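Local coordinates for DUF4440 domain-containing protein (Prochlorococcus marinus, PDB 3HZP) that is of unknown function but adopts an NTF2-like fold, a curved mixed sheet with helices packed against it, and assembles here as a dimer, at residues I36-N41 and M117-G122; C80-G85 and P99-I104. All blocks are in the same frame, centred on the assembly; numbering follows the deposited sequence. Where two conformers were deposited one is given.

Contact 1 of 2, residues I36-N41 and M117-G122; sequences IRPSGN and MQRSSG
Ile36 and Gln118 pair in parallel where the short strand 35-36 joins the end of strand 111-119 in the mixed sheet of this NTF2-like fold. Ile36 N donates to Met117 O at 2.8 Å, and Arg119 N returns a nearly straight bond (175°) to Ile36 O, so the isoleucine is held through both backbone polar atoms. On one sheet face the two side chains cross obliquely. Gln118 CG is anti to the backbone N (chi1 178°), and from there the extended chain passes Ile36, with CG 3.7 Å from Ile36 CB and CD 3.7 Å from Ile36 CG2. The amide end reaches the dimer interface, where OE1 is hydrogen-bonded to Thr102 OG1 and NE2 to Thr100 O, both of the second subunit.

Past the strand, Arg37 to Gly40 forms a type I turn. Pro38, its second residue, lays its ring across the Arg119 side chain, with CG 3.6 Å from Arg119 NE. The guanidinium bends round to the next carbonyl, NE and NH2 both donating to Ser120 O, while NH1 forms a salt bridge with Asp97. A water within hydrogen-bonding distance of Arg37 O and Arg119 O accepts from Gln118 NE2 at 2.9 Å.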
loop_
_atom_site.group_PDB
_atom_site.type_symbol
_atom_site.label_atom_id
_atom_site.label_comp_id
_atom_site.label_asym_id
_atom_site.label_seq_id
_atom_site.Cartn_x
_atom_site.Cartn_y
_atom_site.Cartn_z
ATOM N N ILE A 36 1.878 7.422 1.054
ATOM C CA ILE A 36 1.727 6.921 2.423
ATOM C C ILE A 36 3.068 6.471 2.936
ATOM O O ILE A 36 3.659 5.543 2.424
ATOM C CB ILE A 36 0.678 5.811 2.524
ATOM C CG1 ILE A 36 -0.654 6.243 1.909
ATOM C CG2 ILE A 36 0.484 5.403 3.981
ATOM C CD1 ILE A 36 -1.215 7.584 2.433
ATOM N N ARG A 37 3.570 7.211 3.923
ATOM C CA ARG A 37 4.839 6.919 4.577
ATOM C C ARG A 37 4.755 5.644 5.418
ATOM O O ARG A 37 3.639 5.157 5.736
ATOM C CB ARG A 37 5.229 8.095 5.450
ATOM C CG ARG A 37 5.562 9.345 4.665
ATOM C CD ARG A 37 5.819 10.534 5.612
ATOM N NE ARG A 37 4.572 11.183 5.947
ATOM C CZ ARG A 37 4.470 12.336 6.607
ATOM N NH1 ARG A 37 5.559 12.919 7.080
ATOM N NH2 ARG A 37 3.272 12.892 6.787
ATOM N N PRO A 38 5.909 5.112 5.836
ATOM C CA PRO A 38 5.888 3.901 6.652
ATOM C C PRO A 38 5.055 4.033 7.924
ATOM O O PRO A 38 4.491 3.028 8.390
ATOM C CB PRO A 38 7.370 3.692 6.992
ATOM C CG PRO A 38 8.084 4.239 5.784
ATOM C CD PRO A 38 7.296 5.476 5.484
ATOM N N SER A 39 4.974 5.230 8.510
ATOM C CA SER A 39 4.131 5.510 9.635
ATOM C C SER A 39 2.634 5.416 9.366
ATOM O O SER A 39 1.848 5.380 10.326
ATOM C CB SER A 39 4.409 6.940 10.069
ATOM O OG SER A 39 4.104 7.815 9.004
ATOM N N GLY A 40 2.251 5.438 8.096
ATOM C CA GLY A 40 0.860 5.565 7.707
ATOM C C GLY A 40 0.435 6.988 7.415
ATOM O O GLY A 40 -0.677 7.246 6.975
ATOM N N ASN A 41 1.318 7.952 7.730
ATOM C CA ASN A 41 0.943 9.353 7.595
ATOM C C ASN A 41 1.087 9.813 6.132
ATOM O O ASN A 41 2.120 9.566 5.495
ATOM C CB ASN A 41 1.833 10.174 8.502
ATOM C CG ASN A 41 1.572 9.872 9.936
ATOM O OD1 ASN A 41 0.479 9.399 10.279
ATOM N ND2 ASN A 41 2.534 10.184 10.804
HETATM N N MSE A 117 0.439 5.778 -3.822
HETATM C CA MSE A 117 1.646 5.021 -3.490
HETATM C C MSE A 117 1.779 4.888 -1.962
HETATM O O MSE A 117 1.700 5.896 -1.268
HETATM C CB MSE A 117 2.885 5.704 -4.049
HETATM C CG MSE A 117 4.193 4.961 -3.780
HETATM SE SE MSE A 117 5.766 5.774 -4.581
HETATM C CE MSE A 117 5.273 5.376 -6.438
ATOM N N GLN A 118 1.982 3.657 -1.488
ATOM C CA GLN A 118 2.288 3.384 -0.101
ATOM C C GLN A 118 3.578 2.607 -0.036
ATOM O O GLN A 118 3.758 1.620 -0.749
ATOM C CB GLN A 118 1.143 2.599 0.573
ATOM C CG GLN A 118 1.433 2.231 2.041
ATOM C CD GLN A 118 0.231 1.878 2.880
ATOM O OE1 GLN A 118 -0.910 1.961 2.416
ATOM N NE2 GLN A 118 0.461 1.541 4.132
ATOM N N ARG A 119 4.460 3.024 0.856
ATOM C CA ARG A 119 5.725 2.347 1.078
ATOM C C ARG A 119 5.875 1.808 2.481
ATOM O O ARG A 119 5.356 2.375 3.439
ATOM C CB ARG A 119 6.936 3.237 0.763
ATOM C CG ARG A 119 7.091 4.459 1.640
ATOM C CD ARG A 119 8.531 4.973 1.657
ATOM N NE ARG A 119 9.387 4.079 2.402
ATOM C CZ ARG A 119 10.710 4.063 2.350
ATOM N NH1 ARG A 119 11.363 4.930 1.594
ATOM N NH2 ARG A 119 11.382 3.177 3.055
ATOM N N SER A 120 6.665 0.747 2.595
ATOM C CA SER A 120 6.981 0.126 3.869
ATOM C C SER A 120 8.239 0.761 4.468
ATOM O O SER A 120 8.873 1.598 3.845
ATOM C CB SER A 120 7.206 -1.379 3.702
ATOM O OG SER A 120 8.436 -1.660 3.010
ATOM N N SER A 121 8.635 0.284 5.638
ATOM C CA SER A 121 9.972 0.558 6.129
ATOM C C SER A 121 11.014 -0.000 5.128
ATOM O O SER A 121 10.732 -0.823 4.224
ATOM C CB SER A 121 10.118 -0.000 7.553
ATOM O OG SER A 121 9.313 0.733 8.482
ATOM N N GLY A 122 12.238 0.498 5.253
ATOM C CA GLY A 122 13.245 0.210 4.245
ATOM C C GLY A 122 14.196 -0.933 4.491
ATOM O O GLY A 122 15.264 -0.947 3.884
HETATM O O HOH W 1 3.138 2.256 5.010
#

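Contact 2 of 2, residues C80-G85 and P99-I104; sequences CVFTLG and PTVTSI
The antiparallel beta hairpin of strands 77-90 and 93-108, two neighbouring interior strands of the NTF2-like sheet, supplies this buried contact. Cys80 with Ser103 and Phe82 with Val101 are hydrogen-bonded pairs; Val81 with Thr102 and Thr83 with Thr100 are the non-hydrogen-bonded pairs between and beyond them. The axes of the two short segments run at 144°, so the strands are twisted against each other, well short of exactly antiparallel.

Phe82 and Val101 lead on the face that also carries Cys80 and Ser103. With chi1 at 60°, Phe82 CG sits between the backbone N and the carbonyl carbon. One face of the ring covers Val101: CB lies over it, 3.9 Å from the centroid and displaced toward the rim, a CH-pi contact; Val101 CG1 comes to 3.5 Å from Phe82 CZ. Ser103 OG lies at the ring edge, near its plane, 3.6 Å from Phe82 CE1. Leu12 of helix 4-15 packs on Cys80, Phe82 and Ser103 from this side.

On the other face Val81 and Thr102 lie side by side, pointing the same way, with Val81 CG2 4.0 Å from Thr102 OG1. That hydroxyl is hydrogen-bonded to Gln118 OE1 of the second subunit, and Thr100 OG1 to Gly40 O of the second subunit, which places this face at the dimer interface. A water joins Thr83 OG1 to Thr100 OG1; the Thr83 hydroxyl also hydrogen-bonds His68 NE2.

Cys80 O takes two donors from one residue, Ser103 N at 2.9 Å and Ser103 OG at 2.8 Å.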
loop_
_atom_site.group_PDB
_atom_site.type_symbol
_atom_site.label_atom_id
_atom_site.label_comp_id
_atom_site.label_asym_id
_atom_site.label_seq_id
_atom_site.Cartn_x
_atom_site.Cartn_y
_atom_site.Cartn_z
ATOM N N CYS A 80 1.003 -1.723 -9.628
ATOM C CA CYS A 80 2.370 -2.192 -9.715
ATOM C C CYS A 80 2.970 -2.210 -8.325
ATOM O O CYS A 80 3.018 -1.163 -7.639
ATOM C CB CYS A 80 3.196 -1.343 -10.692
ATOM S SG CYS A 80 4.862 -2.000 -10.948
ATOM N N VAL A 81 3.439 -3.371 -7.917
ATOM C CA VAL A 81 4.111 -3.560 -6.648
ATOM C C VAL A 81 5.561 -3.841 -6.908
ATOM O O VAL A 81 5.870 -4.703 -7.735
ATOM C CB VAL A 81 3.471 -4.729 -5.847
ATOM C CG1 VAL A 81 4.247 -4.984 -4.525
ATOM C CG2 VAL A 81 1.960 -4.464 -5.588
ATOM N N PHE A 82 6.460 -3.143 -6.223
ATOM C CA PHE A 82 7.873 -3.286 -6.475
ATOM C C PHE A 82 8.698 -3.016 -5.262
ATOM O O PHE A 82 8.228 -2.449 -4.269
ATOM C CB PHE A 82 8.275 -2.332 -7.641
ATOM C CG PHE A 82 8.009 -0.878 -7.367
ATOM C CD1 PHE A 82 6.758 -0.343 -7.588
ATOM C CD2 PHE A 82 9.008 -0.040 -6.888
ATOM C CE1 PHE A 82 6.495 0.985 -7.334
ATOM C CE2 PHE A 82 8.725 1.292 -6.614
ATOM C CZ PHE A 82 7.508 1.798 -6.851
ATOM N N THR A 83 9.954 -3.455 -5.308
ATOM C CA THR A 83 10.959 -3.089 -4.326
ATOM C C THR A 83 11.776 -1.971 -4.920
ATOM O O THR A 83 12.227 -2.058 -6.070
ATOM C CB THR A 83 11.875 -4.257 -4.024
ATOM O OG1 THR A 83 11.122 -5.301 -3.415
ATOM C CG2 THR A 83 12.989 -3.818 -3.041
ATOM N N LEU A 84 11.901 -0.893 -4.165
ATOM C CA LEU A 84 12.644 0.302 -4.572
ATOM C C LEU A 84 13.958 0.285 -3.809
ATOM O O LEU A 84 13.967 0.304 -2.577
ATOM C CB LEU A 84 11.863 1.549 -4.215
ATOM C CG LEU A 84 12.540 2.873 -4.560
ATOM C CD1 LEU A 84 12.517 3.054 -6.019
ATOM C CD2 LEU A 84 11.826 4.062 -3.833
ATOM N N GLY A 85 15.084 0.205 -4.490
ATOM C CA GLY A 85 16.384 0.201 -3.815
ATOM C C GLY A 85 17.040 1.557 -3.951
ATOM O O GLY A 85 17.259 2.002 -5.076
ATOM N N PRO A 99 12.386 -0.553 0.624
ATOM C CA PRO A 99 10.972 -0.822 0.935
ATOM C C PRO A 99 10.272 -1.648 -0.158
ATOM O O PRO A 99 10.660 -1.663 -1.341
ATOM C CB PRO A 99 10.346 0.553 0.965
ATOM C CG PRO A 99 11.178 1.335 -0.031
ATOM C CD PRO A 99 12.553 0.831 0.166
ATOM N N THR A 100 9.158 -2.236 0.244
ATOM C CA THR A 100 8.089 -2.657 -0.655
ATOM C C THR A 100 7.123 -1.503 -0.882
ATOM O O THR A 100 6.701 -0.836 0.086
ATOM C CB THR A 100 7.290 -3.823 -0.049
ATOM O OG1 THR A 100 8.180 -4.933 0.136
ATOM C CG2 THR A 100 6.112 -4.264 -0.965
ATOM N N VAL A 101 6.810 -1.264 -2.154
ATOM C CA VAL A 101 5.925 -0.186 -2.554
ATOM C C VAL A 101 4.758 -0.679 -3.372
ATOM O O VAL A 101 4.949 -1.436 -4.329
ATOM C CB VAL A 101 6.707 0.854 -3.411
ATOM C CG1 VAL A 101 5.830 2.013 -3.766
ATOM C CG2 VAL A 101 7.994 1.283 -2.684
ATOM N N THR A 102 3.545 -0.309 -2.969
ATOM C CA THR A 102 2.317 -0.566 -3.735
ATOM C C THR A 102 1.954 0.735 -4.420
ATOM O O THR A 102 1.773 1.769 -3.755
ATOM C CB THR A 102 1.180 -1.014 -2.840
ATOM O OG1 THR A 102 1.505 -2.256 -2.231
ATOM C CG2 THR A 102 -0.132 -1.134 -3.639
ATOM N N SER A 103 1.899 0.722 -5.751
ATOM C CA SER A 103 1.527 1.915 -6.531
ATOM C C SER A 103 0.317 1.601 -7.377
ATOM O O SER A 103 0.153 0.461 -7.853
ATOM C CB SER A 103 2.698 2.401 -7.369
ATOM O OG SER A 103 3.067 1.476 -8.426
ATOM N N ILE A 104 -0.530 2.598 -7.581
ATOM C CA ILE A 104 -1.707 2.495 -8.414
ATOM C C ILE A 104 -1.630 3.625 -9.444
ATOM O O ILE A 104 -1.192 4.734 -9.111
ATOM C CB ILE A 104 -2.993 2.626 -7.610
ATOM C CG1 ILE A 104 -3.015 1.621 -6.460
ATOM C CG2 ILE A 104 -4.205 2.581 -8.504
ATOM C CD1 ILE A 104 -3.014 0.230 -6.921
HETATM O O HOH W 2 10.650 -5.614 -0.816
#

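How the contacts relate
From the N terminus the chain passes helix 4-15 and reaches 36-41, whose partner 117-122 comes only near the C-terminal end; contact 1 therefore closes a long loop. Contact 2 falls wholly within that loop, joining 80-85 to 99-104 within one hairpin, with 13 residues between them, most of them strand, so the two are nested and do not cross. Their centres are 10 Å apart, and strands 93-108 and 111-119, successive in the chain and neighbours in the sheet, stitch them together: Gln118 O lies 2.9 Å from Thr102 N, and Met117 CG packs on Val101 CG1. Together they tie the short 35-36 strand to the hairpin, and both reach the second subunit.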